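PDB 3K9C: transcriptional regulator, LacI family protein from Rhodococcus jostii, which probably binds operator DNA and regulates transcription, with a periplasmic-binding-protein-like core of the kind that senses small effectors in LacI-family repressors. Local coordinates for residues C67-F77 with L85-R96; T122-H131 with R143-H154. All coordinates share one frame; numbering follows the deposited sequence.

Contact 1 of 2, residues C67-F77 with L85-R96; sequences CEAAILLGTRF and LADRVPALVVAR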
loop_
_atom_site.group_PDB
_atom_site.type_symbol
_atom_site.label_atom_id
_atom_site.label_comp_id
_atom_site.label_asym_id
_atom_site.label_seq_id
_atom_site.Cartn_x
_atom_site.Cartn_y
_atom_site.Cartn_z
ATOM N N CYS B 67 -21.433 -15.237 4.608
ATOM C CA CYS B 67 -21.312 -14.518 3.344
ATOM C C CYS B 67 -22.288 -15.097 2.325
ATOM O O CYS B 67 -22.307 -16.311 2.099
ATOM C CB CYS B 67 -19.886 -14.635 2.794
ATOM S SG CYS B 67 -18.598 -14.022 3.901
ATOM N N GLU B 68 -23.087 -14.229 1.709
ATOM C CA GLU B 68 -24.064 -14.648 0.705
ATOM C C GLU B 68 -23.425 -14.724 -0.672
ATOM O O GLU B 68 -24.064 -15.102 -1.655
ATOM C CB GLU B 68 -25.235 -13.671 0.668
ATOM C CG GLU B 68 -26.151 -13.771 1.868
ATOM C CD GLU B 68 -27.223 -12.706 1.857
ATOM O OE1 GLU B 68 -27.860 -12.519 0.796
ATOM O OE2 GLU B 68 -27.429 -12.063 2.909
ATOM N N ALA B 69 -22.154 -14.354 -0.731
ATOM C CA ALA B 69 -21.408 -14.382 -1.972
ATOM C C ALA B 69 -19.949 -14.133 -1.647
ATOM O O ALA B 69 -19.622 -13.569 -0.602
ATOM C CB ALA B 69 -21.931 -13.311 -2.927
ATOM N N ALA B 70 -19.075 -14.570 -2.541
ATOM C CA ALA B 70 -17.647 -14.383 -2.369
ATOM C C ALA B 70 -17.096 -13.700 -3.606
ATOM O O ALA B 70 -17.219 -14.221 -4.713
ATOM C CB ALA B 70 -16.951 -15.731 -2.157
ATOM N N ILE B 71 -16.512 -12.522 -3.406
ATOM C CA ILE B 71 -15.899 -11.748 -4.480
ATOM C C ILE B 71 -14.376 -11.843 -4.295
ATOM O O ILE B 71 -13.827 -11.347 -3.304
ATOM C CB ILE B 71 -16.321 -10.277 -4.398
ATOM C CG1 ILE B 71 -17.823 -10.155 -4.647
ATOM C CG2 ILE B 71 -15.527 -9.449 -5.400
ATOM C CD1 ILE B 71 -18.370 -8.785 -4.361
ATOM N N LEU B 72 -13.701 -12.490 -5.241
ATOM C CA LEU B 72 -12.254 -12.661 -5.162
ATOM C C LEU B 72 -11.518 -11.693 -6.091
ATOM O O LEU B 72 -11.667 -11.756 -7.313
ATOM C CB LEU B 72 -11.870 -14.104 -5.527
ATOM C CG LEU B 72 -12.643 -15.273 -4.892
ATOM C CD1 LEU B 72 -11.981 -16.587 -5.303
ATOM C CD2 LEU B 72 -12.668 -15.152 -3.382
ATOM N N LEU B 73 -10.720 -10.801 -5.515
ATOM C CA LEU B 73 -9.968 -9.852 -6.329
ATOM C C LEU B 73 -8.662 -10.468 -6.846
ATOM O O LEU B 73 -7.809 -10.876 -6.068
ATOM C CB LEU B 73 -9.658 -8.589 -5.524
ATOM C CG LEU B 73 -10.816 -7.903 -4.801
ATOM C CD1 LEU B 73 -10.365 -6.510 -4.339
ATOM C CD2 LEU B 73 -12.024 -7.795 -5.721
ATOM N N GLY B 74 -8.525 -10.547 -8.165
ATOM C CA GLY B 74 -7.321 -11.107 -8.760
ATOM C C GLY B 74 -6.912 -12.468 -8.221
ATOM O O GLY B 74 -5.729 -12.732 -8.024
ATOM N N THR B 75 -7.884 -13.341 -7.992
ATOM C CA THR B 75 -7.618 -14.676 -7.464
ATOM C C THR B 75 -6.716 -15.531 -8.360
ATOM O O THR B 75 -6.699 -15.371 -9.581
ATOM C CB THR B 75 -8.944 -15.444 -7.224
ATOM O OG1 THR B 75 -8.663 -16.710 -6.611
ATOM C CG2 THR B 75 -9.677 -15.672 -8.537
ATOM N N ARG B 76 -5.979 -16.445 -7.737
ATOM C CA ARG B 76 -5.078 -17.338 -8.459
ATOM C C ARG B 76 -5.601 -18.781 -8.432
ATOM O O ARG B 76 -4.906 -19.709 -8.854
ATOM C CB ARG B 76 -3.670 -17.290 -7.848
ATOM C CG ARG B 76 -3.098 -15.886 -7.676
ATOM C CD ARG B 76 -3.013 -15.144 -8.994
ATOM N NE ARG B 76 -1.892 -15.603 -9.807
ATOM C CZ ARG B 76 -0.618 -15.331 -9.543
ATOM N NH1 ARG B 76 -0.297 -14.595 -8.484
ATOM N NH2 ARG B 76 0.337 -15.798 -10.337
ATOM N N PHE B 77 -6.818 -18.959 -7.926
ATOM C CA PHE B 77 -7.444 -20.278 -7.855
ATOM C C PHE B 77 -7.629 -20.857 -9.248
ATOM O O PHE B 77 -8.003 -20.139 -10.176
ATOM C CB PHE B 77 -8.828 -20.182 -7.204
ATOM C CG PHE B 77 -8.811 -20.197 -5.705
ATOM C CD1 PHE B 77 -7.611 -20.274 -4.998
ATOM C CD2 PHE B 77 -10.010 -20.180 -4.995
ATOM C CE1 PHE B 77 -7.605 -20.339 -3.613
ATOM C CE2 PHE B 77 -10.015 -20.245 -3.599
ATOM C CZ PHE B 77 -8.806 -20.327 -2.909
ATOM N N LEU B 85 -15.381 -23.855 -4.533
ATOM C CA LEU B 85 -15.883 -22.669 -3.854
ATOM C C LEU B 85 -17.287 -22.319 -4.330
ATOM O O LEU B 85 -18.156 -21.970 -3.532
ATOM C CB LEU B 85 -14.950 -21.477 -4.097
ATOM C CG LEU B 85 -15.472 -20.148 -3.547
ATOM C CD1 LEU B 85 -15.570 -20.238 -2.037
ATOM C CD2 LEU B 85 -14.555 -19.008 -3.969
ATOM N N ALA B 86 -17.497 -22.412 -5.638
ATOM C CA ALA B 86 -18.786 -22.107 -6.242
ATOM C C ALA B 86 -19.860 -23.090 -5.775
ATOM O O ALA B 86 -21.051 -22.776 -5.804
ATOM C CB ALA B 86 -18.668 -22.137 -7.756
ATOM N N ASP B 87 -19.439 -24.276 -5.342
ATOM C CA ASP B 87 -20.389 -25.280 -4.873
ATOM C C ASP B 87 -20.900 -24.966 -3.477
ATOM O O ASP B 87 -21.852 -25.587 -3.006
ATOM C CB ASP B 87 -19.756 -26.675 -4.877
ATOM C CG ASP B 87 -19.465 -27.178 -6.278
ATOM O OD1 ASP B 87 -20.363 -27.092 -7.144
ATOM O OD2 ASP B 87 -18.338 -27.672 -6.513
ATOM N N ARG B 88 -20.281 -23.997 -2.815
ATOM C CA ARG B 88 -20.699 -23.637 -1.467
ATOM C C ARG B 88 -21.386 -22.283 -1.393
ATOM O O ARG B 88 -22.252 -22.057 -0.541
ATOM C CB ARG B 88 -19.499 -23.626 -0.529
ATOM C CG ARG B 88 -18.753 -24.937 -0.448
ATOM C CD ARG B 88 -17.868 -24.908 0.771
ATOM N NE ARG B 88 -18.658 -24.560 1.950
ATOM C CZ ARG B 88 -18.143 -24.230 3.130
ATOM N NH1 ARG B 88 -16.827 -24.202 3.297
ATOM N NH2 ARG B 88 -18.948 -23.922 4.139
ATOM N N VAL B 89 -21.007 -21.379 -2.286
ATOM C CA VAL B 89 -21.589 -20.052 -2.277
ATOM C C VAL B 89 -21.399 -19.390 -3.629
ATOM O O VAL B 89 -20.418 -19.665 -4.322
ATOM C CB VAL B 89 -20.910 -19.181 -1.198
ATOM C CG1 VAL B 89 -19.420 -19.013 -1.531
ATOM C CG2 VAL B 89 -21.598 -17.824 -1.099
ATOM N N PRO B 90 -22.348 -18.530 -4.038
ATOM C CA PRO B 90 -22.174 -17.872 -5.335
ATOM C C PRO B 90 -20.838 -17.125 -5.294
ATOM O O PRO B 90 -20.493 -16.512 -4.276
ATOM C CB PRO B 90 -23.372 -16.930 -5.402
ATOM C CG PRO B 90 -24.429 -17.698 -4.654
ATOM C CD PRO B 90 -23.659 -18.202 -3.451
ATOM N N ALA B 91 -20.087 -17.187 -6.388
ATOM C CA ALA B 91 -18.782 -16.537 -6.444
ATOM C C ALA B 91 -18.555 -15.738 -7.723
ATOM O O ALA B 91 -19.081 -16.070 -8.785
ATOM C CB ALA B 91 -17.677 -17.585 -6.275
ATOM N N LEU B 92 -17.753 -14.684 -7.596
ATOM C CA LEU B 92 -17.414 -13.800 -8.703
ATOM C C LEU B 92 -15.971 -13.319 -8.547
ATOM O O LEU B 92 -15.557 -12.881 -7.466
ATOM C CB LEU B 92 -18.369 -12.599 -8.722
ATOM C CG LEU B 92 -18.273 -11.573 -9.854
ATOM C CD1 LEU B 92 -19.654 -10.957 -10.072
ATOM C CD2 LEU B 92 -17.251 -10.489 -9.518
ATOM N N VAL B 93 -15.203 -13.421 -9.624
ATOM C CA VAL B 93 -13.816 -12.984 -9.607
ATOM C C VAL B 93 -13.710 -11.608 -10.260
ATOM O O VAL B 93 -14.511 -11.258 -11.131
ATOM C CB VAL B 93 -12.902 -13.971 -10.371
ATOM C CG1 VAL B 93 -13.034 -15.370 -9.773
ATOM C CG2 VAL B 93 -13.253 -13.977 -11.854
ATOM N N VAL B 94 -12.723 -10.830 -9.829
ATOM C CA VAL B 94 -12.502 -9.504 -10.381
ATOM C C VAL B 94 -11.108 -9.380 -10.986
ATOM O O VAL B 94 -10.147 -9.952 -10.473
ATOM C CB VAL B 94 -12.656 -8.416 -9.303
ATOM C CG1 VAL B 94 -12.379 -7.050 -9.902
ATOM C CG2 VAL B 94 -14.059 -8.442 -8.732
ATOM N N ALA B 95 -11.013 -8.627 -12.078
ATOM C CA ALA B 95 -9.747 -8.379 -12.758
ATOM C C ALA B 95 -9.208 -9.585 -13.511
ATOM O O ALA B 95 -8.022 -9.645 -13.824
ATOM C CB ALA B 95 -8.710 -7.886 -11.755
ATOM N N ARG B 96 -10.079 -10.545 -13.796
ATOM C CA ARG B 96 -9.691 -11.741 -14.536
ATOM C C ARG B 96 -10.927 -12.540 -14.915
ATOM O O ARG B 96 -12.006 -12.329 -14.360
ATOM C CB ARG B 96 -8.766 -12.636 -13.702
ATOM C CG ARG B 96 -9.412 -13.207 -12.447
ATOM C CD ARG B 96 -8.706 -14.470 -11.951
ATOM N NE ARG B 96 -9.094 -15.656 -12.714
ATOM C CZ ARG B 96 -8.685 -16.895 -12.445
ATOM N NH1 ARG B 96 -7.861 -17.131 -11.428
ATOM N NH2 ARG B 96 -9.121 -17.914 -13.179
HETATM O O HOH W 1 -8.675 -20.811 -12.650
#

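Contact 2 of 2, residues T122-H131 with R143-H154; sequences TELGHRNIAH and RRAGFLAAMDRH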
loop_
_atom_site.group_PDB
_atom_site.type_symbol
_atom_site.label_atom_id
_atom_site.label_comp_id
_atom_site.label_asym_id
_atom_site.label_seq_id
_atom_site.Cartn_x
_atom_site.Cartn_y
_atom_site.Cartn_z
ATOM N N THR B 122 2.869 5.553 -29.981
ATOM C CA THR B 122 3.233 5.636 -31.386
ATOM C C THR B 122 2.779 7.010 -31.907
ATOM O O THR B 122 3.500 7.661 -32.670
ATOM C CB THR B 122 2.614 4.456 -32.198
ATOM O OG1 THR B 122 1.195 4.426 -32.012
ATOM C CG2 THR B 122 3.201 3.108 -31.714
ATOM N N GLU B 123 1.613 7.478 -31.453
ATOM C CA GLU B 123 1.115 8.787 -31.876
ATOM C C GLU B 123 2.095 9.888 -31.488
ATOM O O GLU B 123 2.146 10.929 -32.143
ATOM C CB GLU B 123 -0.255 9.090 -31.256
ATOM C CG GLU B 123 -0.893 10.381 -31.782
ATOM C CD GLU B 123 -2.195 10.748 -31.074
ATOM O OE1 GLU B 123 -3.171 9.969 -31.161
ATOM O OE2 GLU B 123 -2.243 11.817 -30.429
ATOM N N LEU B 124 2.863 9.668 -30.419
ATOM C CA LEU B 124 3.859 10.648 -29.972
ATOM C C LEU B 124 5.185 10.413 -30.697
ATOM O O LEU B 124 6.200 11.047 -30.393
ATOM C CB LEU B 124 4.068 10.574 -28.448
ATOM C CG LEU B 124 3.082 11.350 -27.559
ATOM C CD1 LEU B 124 3.229 10.917 -26.093
ATOM C CD2 LEU B 124 3.340 12.853 -27.701
ATOM N N GLY B 125 5.170 9.481 -31.648
ATOM C CA GLY B 125 6.361 9.203 -32.436
ATOM C C GLY B 125 7.274 8.061 -32.038
ATOM O O GLY B 125 8.255 7.798 -32.731
ATOM N N HIS B 126 6.974 7.387 -30.931
ATOM C CA HIS B 126 7.807 6.283 -30.457
ATOM C C HIS B 126 7.702 5.042 -31.343
ATOM O O HIS B 126 6.619 4.700 -31.822
ATOM C CB HIS B 126 7.420 5.929 -29.010
ATOM C CG HIS B 126 7.711 7.016 -28.021
ATOM N ND1 HIS B 126 8.979 7.261 -27.535
ATOM C CD2 HIS B 126 6.906 7.940 -27.448
ATOM C CE1 HIS B 126 8.938 8.285 -26.703
ATOM N NE2 HIS B 126 7.694 8.719 -26.632
ATOM N N ARG B 127 8.829 4.369 -31.555
ATOM C CA ARG B 127 8.856 3.158 -32.370
ATOM C C ARG B 127 9.546 2.001 -31.641
ATOM O O ARG B 127 9.134 0.845 -31.775
ATOM C CB ARG B 127 9.542 3.444 -33.712
ATOM C CG ARG B 127 8.829 4.520 -34.525
ATOM C CD ARG B 127 9.468 4.726 -35.884
ATOM N NE ARG B 127 9.345 3.540 -36.727
ATOM C CZ ARG B 127 9.646 3.511 -38.019
ATOM N NH1 ARG B 127 10.089 4.608 -38.621
ATOM N NH2 ARG B 127 9.506 2.387 -38.710
ATOM N N ASN B 128 10.601 2.299 -30.885
ATOM C CA ASN B 128 11.287 1.263 -30.115
ATOM C C ASN B 128 10.581 1.281 -28.775
ATOM O O ASN B 128 10.969 2.017 -27.869
ATOM C CB ASN B 128 12.762 1.594 -29.907
ATOM C CG ASN B 128 13.543 1.576 -31.196
ATOM O OD1 ASN B 128 13.918 2.622 -31.721
ATOM N ND2 ASN B 128 13.781 0.381 -31.725
ATOM N N ILE B 129 9.533 0.478 -28.663
ATOM C CA ILE B 129 8.748 0.435 -27.449
ATOM C C ILE B 129 8.843 -0.903 -26.749
ATOM O O ILE B 129 8.754 -1.963 -27.380
ATOM C CB ILE B 129 7.288 0.761 -27.769
ATOM C CG1 ILE B 129 7.229 2.110 -28.502
ATOM C CG2 ILE B 129 6.458 0.790 -26.486
ATOM C CD1 ILE B 129 5.893 2.419 -29.144
ATOM N N ALA B 130 9.017 -0.841 -25.432
ATOM C CA ALA B 130 9.144 -2.040 -24.632
ATOM C C ALA B 130 8.009 -2.234 -23.642
ATOM O O ALA B 130 7.358 -1.282 -23.197
ATOM C CB ALA B 130 10.472 -2.024 -23.890
ATOM N N HIS B 131 7.772 -3.494 -23.307
ATOM C CA HIS B 131 6.750 -3.839 -22.344
ATOM C C HIS B 131 7.380 -4.741 -21.295
ATOM O O HIS B 131 8.097 -5.691 -21.631
ATOM C CB HIS B 131 5.578 -4.561 -23.035
ATOM C CG HIS B 131 4.556 -5.104 -22.084
ATOM N ND1 HIS B 131 3.881 -4.309 -21.180
ATOM C CD2 HIS B 131 4.109 -6.365 -21.884
ATOM C CE1 HIS B 131 3.063 -5.060 -20.464
ATOM N NE2 HIS B 131 3.180 -6.311 -20.873
ATOM N N ARG B 143 -2.232 -8.574 -21.482
ATOM C CA ARG B 143 -1.530 -7.337 -21.785
ATOM C C ARG B 143 -0.303 -7.607 -22.636
ATOM O O ARG B 143 0.096 -6.761 -23.430
ATOM C CB ARG B 143 -1.150 -6.585 -20.506
ATOM C CG ARG B 143 -2.339 -5.936 -19.848
ATOM C CD ARG B 143 -1.997 -5.314 -18.509
ATOM N NE ARG B 143 -3.216 -5.102 -17.738
ATOM C CZ ARG B 143 -3.248 -4.809 -16.445
ATOM N NH1 ARG B 143 -2.119 -4.683 -15.756
ATOM N NH2 ARG B 143 -4.416 -4.659 -15.841
ATOM N N ARG B 144 0.292 -8.781 -22.476
ATOM C CA ARG B 144 1.462 -9.124 -23.283
ATOM C C ARG B 144 1.021 -9.351 -24.738
ATOM O O ARG B 144 1.613 -8.807 -25.663
ATOM C CB ARG B 144 2.152 -10.377 -22.737
ATOM C CG ARG B 144 3.414 -10.762 -23.499
ATOM C CD ARG B 144 3.966 -12.100 -23.031
ATOM N NE ARG B 144 4.884 -12.656 -24.022
ATOM C CZ ARG B 144 6.209 -12.551 -23.974
ATOM N NH1 ARG B 144 6.795 -11.913 -22.965
ATOM N NH2 ARG B 144 6.949 -13.067 -24.953
ATOM N N ALA B 145 -0.032 -10.139 -24.935
ATOM C CA ALA B 145 -0.535 -10.401 -26.282
ATOM C C ALA B 145 -1.068 -9.104 -26.885
ATOM O O ALA B 145 -0.825 -8.795 -28.047
ATOM C CB ALA B 145 -1.634 -11.443 -26.236
ATOM N N GLY B 146 -1.799 -8.340 -26.085
ATOM C CA GLY B 146 -2.313 -7.086 -26.584
ATOM C C GLY B 146 -1.190 -6.160 -27.008
ATOM O O GLY B 146 -1.308 -5.468 -28.019
ATOM N N PHE B 147 -0.101 -6.135 -26.240
ATOM C CA PHE B 147 1.041 -5.270 -26.561
ATOM C C PHE B 147 1.690 -5.643 -27.896
ATOM O O PHE B 147 1.980 -4.780 -28.726
ATOM C CB PHE B 147 2.117 -5.345 -25.465
ATOM C CG PHE B 147 3.364 -4.576 -25.791
ATOM C CD1 PHE B 147 3.377 -3.185 -25.728
ATOM C CD2 PHE B 147 4.510 -5.234 -26.229
ATOM C CE1 PHE B 147 4.514 -2.459 -26.103
ATOM C CE2 PHE B 147 5.649 -4.518 -26.607
ATOM C CZ PHE B 147 5.651 -3.131 -26.546
ATOM N N LEU B 148 1.949 -6.932 -28.077
ATOM C CA LEU B 148 2.568 -7.418 -29.302
ATOM C C LEU B 148 1.649 -7.191 -30.506
ATOM O O LEU B 148 2.106 -6.834 -31.588
ATOM C CB LEU B 148 2.904 -8.908 -29.150
ATOM C CG LEU B 148 4.019 -9.200 -28.140
ATOM C CD1 LEU B 148 4.135 -10.699 -27.869
ATOM C CD2 LEU B 148 5.321 -8.650 -28.682
ATOM N N ALA B 149 0.351 -7.389 -30.308
ATOM C CA ALA B 149 -0.608 -7.195 -31.390
ATOM C C ALA B 149 -0.630 -5.738 -31.815
ATOM O O ALA B 149 -0.570 -5.427 -33.005
ATOM C CB ALA B 149 -1.996 -7.628 -30.948
ATOM N N ALA B 150 -0.717 -4.839 -30.840
ATOM C CA ALA B 150 -0.754 -3.418 -31.141
ATOM C C ALA B 150 0.532 -2.974 -31.831
ATOM O O ALA B 150 0.492 -2.164 -32.749
ATOM C CB ALA B 150 -0.975 -2.611 -29.865
HETATM N N MSE B 151 1.678 -3.484 -31.392
HETATM C CA MSE B 151 2.926 -3.081 -32.033
HETATM C C MSE B 151 2.933 -3.538 -33.497
HETATM O O MSE B 151 3.392 -2.820 -34.390
HETATM C CB MSE B 151 4.137 -3.662 -31.286
HETATM C CG MSE B 151 4.443 -3.013 -29.932
HETATM SE SE MSE B 151 4.915 -1.137 -30.131
HETATM C CE MSE B 151 6.795 -1.329 -30.648
ATOM N N ASP B 152 2.401 -4.731 -33.731
ATOM C CA ASP B 152 2.347 -5.299 -35.067
ATOM C C ASP B 152 1.421 -4.482 -35.970
ATOM O O ASP B 152 1.704 -4.294 -37.154
ATOM C CB ASP B 152 1.880 -6.758 -34.985
ATOM C CG ASP B 152 2.012 -7.496 -36.307
ATOM O OD1 ASP B 152 2.953 -7.204 -37.082
ATOM O OD2 ASP B 152 1.179 -8.389 -36.558
ATOM N N ARG B 153 0.330 -3.977 -35.398
ATOM C CA ARG B 153 -0.627 -3.172 -36.151
ATOM C C ARG B 153 0.022 -1.881 -36.645
ATOM O O ARG B 153 -0.388 -1.326 -37.665
ATOM C CB ARG B 153 -1.840 -2.826 -35.284
ATOM C CG ARG B 153 -3.175 -3.216 -35.907
ATOM C CD ARG B 153 -4.350 -2.544 -35.207
ATOM N NE ARG B 153 -4.401 -2.836 -33.776
ATOM C CZ ARG B 153 -4.545 -4.053 -33.259
ATOM N NH1 ARG B 153 -4.654 -5.115 -34.055
ATOM N NH2 ARG B 153 -4.589 -4.209 -31.942
ATOM N N HIS B 154 1.024 -1.396 -35.914
ATOM C CA HIS B 154 1.719 -0.175 -36.301
ATOM C C HIS B 154 2.973 -0.456 -37.123
ATOM O O HIS B 154 3.730 0.462 -37.423
ATOM C CB HIS B 154 2.121 0.654 -35.076
ATOM C CG HIS B 154 0.979 1.365 -34.414
ATOM N ND1 HIS B 154 0.125 0.744 -33.529
ATOM C CD2 HIS B 154 0.551 2.646 -34.513
ATOM C CE1 HIS B 154 -0.781 1.610 -33.110
ATOM N NE2 HIS B 154 -0.544 2.773 -33.692
#

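Contact 1 of 2, residues C67-F77 with L85-R96
Residues 69-73 and 91-94 run as neighbouring parallel strands, their axes 4.6 Å apart at 18°, joined by five backbone hydrogen bonds that start with Ala70 N to Pro90 O and end with Gly74 N to Val94 O. The bonds alternate along the pair, Ala70 O taking Leu92 N at 3.0 Å and Leu72 O taking Val94 N. On the face carrying Ile71, Leu73, Leu92 and Val94, CD2 of Leu73 lies alongside Val94, 3.7 Å from its CB, while CG2 of Ile71 meets CG2 of Val94; helix 24-39 covers Leu73 and Val94. Both strands lie in the parallel part of a mixed sheet, and helix 79-86 makes the crossover between them, as in the Rossmann-like subdomains of periplasmic binding proteins. Leu85 of that helix reaches the other face, where its CD2 meets CD1 of Leu72 tip to tip at 3.8 Å. The Val89 rotamer (chi1 63° for CG1) sets CG2 within 3.5 Å of Ala69 N and turns CG1 toward Ala70 CB. Beyond the strands Arg96, its chain bent at chi3 (-79°), turns NH1 to two carbonyls: Thr75 O at 2.8 Å, in the guanidinium plane but approached from above its own carbonyl plane, and Phe77 O at 3.3 Å. Water 1 bridges Arg96 NH2 and Phe77 O. Thr75 OG1 accepts from Phe77 N in an ST turn and also bonds Glu55.

Contact 2 of 2, residues T122-H131 with R143-H154
His154 grips Ala150 O twice, through ND1 at 3.0 Å and through its backbone N, the two reaching it from opposite faces of the carbonyl plane; the ND1 bond is nearly straight (174°) and lies in the imidazole plane. Held this way, the ring turns a face to Thr122, whose CG2 stands 4.0 Å from the ring centroid in a CH-pi contact. Strand 129-131 runs nearly antiparallel to helix 143-153, the first strand and the helix of a beta-alpha-beta unit. Phe147, CG anti to the backbone N (chi1 175°), lies between Met151 CG on one face and His131 CB on the other, the latter 3.4 Å from the ring centroid; Ile129 O meets its edge in plane. The His131 and Phe147 rings are nearly parallel (28°) but offset, their centroids 5.2 Å apart. Selenomethionine Met151 puts CE 3.6 Å from Ile129 CB. Replacing Phe147 by an alanine would probably open a gap between strand and helix, stripping His131 CB of its aromatic support. With Thr122 OG1 bonded to Val118 O and His131 ND1 to Val190 O, shape and van der Waals contact rather than a clear hydrogen bond hold the meeting faces.

Contacts 1 and 2 lie on opposite sides of the chain's centre, their own centres about 33 Å apart, and share no secondary-structure element. Both belong to beta-alpha-beta units, but contact 1 pairs two strands inside the seven-stranded sheet, whereas contact 2 sets a helix against the first strand of its unit in the four-stranded sheet. Buried residues make up 14 of the 20 that touch in contact 1 and 6 of 10 in contact 2; among the more exposed are Arg96 in the first, Thr122 and His154 in the second. Regular backbone hydrogen bonds dominate 67-77 with 85-96, finished by an arginine on loop carbonyls, while no clear hydrogen bond crosses 122-131 with 143-154, where rings and aliphatic groups meet.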